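HTH cro/C1-type domain-containing protein (Pseudomonas aeruginosa PAO1, PDB 7CSV) is the dimeric antitoxin HigA, a helix-turn-helix regulator that recognises particular pseudopalindromic DNA sites. Local coordinates at residues I14-F19 against D43-Q48. Residues are numbered along the deposited sequence; the frame is centred on the assembly and turned at random.
Sequences ILRDEF and DIVREQ
R16 and V45 make the closest backbone approach between segments 14-19 and 43-48, their CA atoms 6.2 Å apart, and the R16 side chain supplies both polar bonds of the contact. A single nitrogen, NH2, does the gripping: it donates to V45 O at 2.8 Å and to E47 OE2 at 3.0 Å. The second bond, part of a salt bridge, is nearly straight (171°) and meets the anti lone pair of OE2; guanidinium and carboxylate planes lie only 5° apart. The bond to V45 O is more bent, at 149°, yet reaches the carbonyl in its plane. The R16 chain bends at chi3, and NH2 is the atom that reaches V45 O, while R16 CG packs on V45 CB at 3.7 Å. L15 and I44 are buried, with V45 at the border of the partly exposed side formed by R16 and E47. L15 CG lies anti to the backbone N, and its branch CD2 touches both V45 CG1 at 4.0 Å and I44 CG2 at 4.1 Å. E47 leaves the helix with positive phi in a Schellman motif, in which E47 N bonds I44 O and Q48 N bonds D43 O; R16 NH2 thus meets the carbonyl of V45, the last residue of helix 38-45, and the E47 carboxylate just beyond it. The contact joins helices 11-23 and 38-45 of the helix-turn-helix domain. L15 continues inward onto L59 and F63 of helix 53-63 and W70 of helix 67-93, I44 rests on M55, and V45 also touches L20.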
# COMPACT_ATOMS: atom_id res chain seq x y z
N ILE A 14 14.78 -1.32 -5.18
CA ILE A 14 14.55 -0.51 -6.37
C ILE A 14 15.05 0.91 -6.17
O ILE A 14 15.60 1.52 -7.10
CB ILE A 14 13.06 -0.55 -6.75
CG1 ILE A 14 12.71 -1.97 -7.23
CG2 ILE A 14 12.71 0.53 -7.77
CD1 ILE A 14 11.33 -2.10 -7.79
N LEU A 15 14.87 1.46 -4.97
CA LEU A 15 15.41 2.79 -4.68
C LEU A 15 16.93 2.80 -4.86
O LEU A 15 17.48 3.69 -5.53
CB LEU A 15 15.03 3.22 -3.27
CG LEU A 15 15.58 4.53 -2.73
CD1 LEU A 15 15.19 5.64 -3.67
CD2 LEU A 15 15.04 4.78 -1.32
N ARG A 16 17.61 1.81 -4.27
CA ARG A 16 19.06 1.69 -4.39
C ARG A 16 19.48 1.56 -5.85
O ARG A 16 20.34 2.30 -6.33
CB ARG A 16 19.56 0.47 -3.60
CG ARG A 16 19.61 0.61 -2.09
CD ARG A 16 20.42 -0.53 -1.44
NE ARG A 16 20.31 -1.79 -2.16
CZ ARG A 16 19.51 -2.80 -1.83
NH1 ARG A 16 19.49 -3.90 -2.57
NH2 ARG A 16 18.72 -2.73 -0.76
N ASP A 17 18.89 0.61 -6.57
CA ASP A 17 19.40 0.21 -7.87
C ASP A 17 19.02 1.19 -8.97
O ASP A 17 19.85 1.50 -9.83
CB ASP A 17 18.89 -1.18 -8.26
CG ASP A 17 19.44 -2.28 -7.37
OD1 ASP A 17 20.44 -2.06 -6.67
OD2 ASP A 17 18.84 -3.37 -7.38
N GLU A 18 17.76 1.65 -9.00
CA GLU A 18 17.27 2.43 -10.13
C GLU A 18 17.32 3.93 -9.89
O GLU A 18 17.06 4.69 -10.82
CB GLU A 18 15.83 2.04 -10.47
CG GLU A 18 15.65 0.58 -10.76
CD GLU A 18 16.36 0.16 -12.02
OE1 GLU A 18 16.78 1.04 -12.79
OE2 GLU A 18 16.49 -1.05 -12.25
N PHE A 19 17.63 4.36 -8.67
CA PHE A 19 17.63 5.79 -8.39
C PHE A 19 18.94 6.23 -7.74
O PHE A 19 19.64 7.08 -8.30
CB PHE A 19 16.42 6.15 -7.54
CG PHE A 19 15.11 5.97 -8.26
CD1 PHE A 19 14.46 4.75 -8.23
CD2 PHE A 19 14.55 7.02 -8.98
CE1 PHE A 19 13.26 4.57 -8.90
CE2 PHE A 19 13.35 6.85 -9.65
CZ PHE A 19 12.70 5.62 -9.60
N ASP A 43 17.11 3.09 6.82
CA ASP A 43 16.30 1.91 7.11
C ASP A 43 15.67 1.33 5.83
O ASP A 43 15.61 0.11 5.66
CB ASP A 43 15.21 2.24 8.12
CG ASP A 43 15.75 2.56 9.51
OD1 ASP A 43 16.89 2.16 9.82
OD2 ASP A 43 15.02 3.20 10.29
N ILE A 44 15.19 2.20 4.94
CA ILE A 44 14.52 1.73 3.73
C ILE A 44 15.51 1.02 2.81
O ILE A 44 15.23 -0.07 2.29
CB ILE A 44 13.82 2.90 3.00
CG1 ILE A 44 12.64 3.39 3.83
CG2 ILE A 44 13.39 2.47 1.59
CD1 ILE A 44 12.26 4.86 3.53
N VAL A 45 16.68 1.62 2.56
CA VAL A 45 17.62 1.00 1.64
C VAL A 45 18.20 -0.27 2.23
O VAL A 45 18.63 -1.15 1.49
CB VAL A 45 18.75 1.96 1.23
CG1 VAL A 45 18.17 3.23 0.62
CG2 VAL A 45 19.65 2.27 2.40
N ARG A 46 18.23 -0.38 3.56
CA ARG A 46 18.64 -1.61 4.23
C ARG A 46 17.51 -2.62 4.32
O ARG A 46 17.71 -3.70 4.89
CB ARG A 46 19.14 -1.29 5.64
CG ARG A 46 20.47 -0.56 5.69
CD ARG A 46 21.62 -1.55 5.65
NE ARG A 46 21.94 -2.08 6.97
CZ ARG A 46 21.50 -3.25 7.44
NH1 ARG A 46 21.85 -3.63 8.67
NH2 ARG A 46 20.72 -4.02 6.71
N GLU A 47 16.33 -2.28 3.78
CA GLU A 47 15.17 -3.18 3.76
C GLU A 47 14.67 -3.48 5.18
O GLU A 47 14.17 -4.58 5.46
CB GLU A 47 15.49 -4.46 2.97
CG GLU A 47 16.14 -4.12 1.63
CD GLU A 47 16.25 -5.29 0.67
OE1 GLU A 47 15.63 -6.34 0.91
OE2 GLU A 47 16.98 -5.14 -0.34
N GLN A 48 14.79 -2.49 6.07
CA GLN A 48 14.37 -2.58 7.46
C GLN A 48 13.19 -1.68 7.77
O GLN A 48 12.82 -1.53 8.94
CB GLN A 48 15.53 -2.20 8.40
CG GLN A 48 16.79 -2.97 8.14
CD GLN A 48 16.59 -4.45 8.40
OE1 GLN A 48 16.14 -4.84 9.48
NE2 GLN A 48 16.89 -5.28 7.41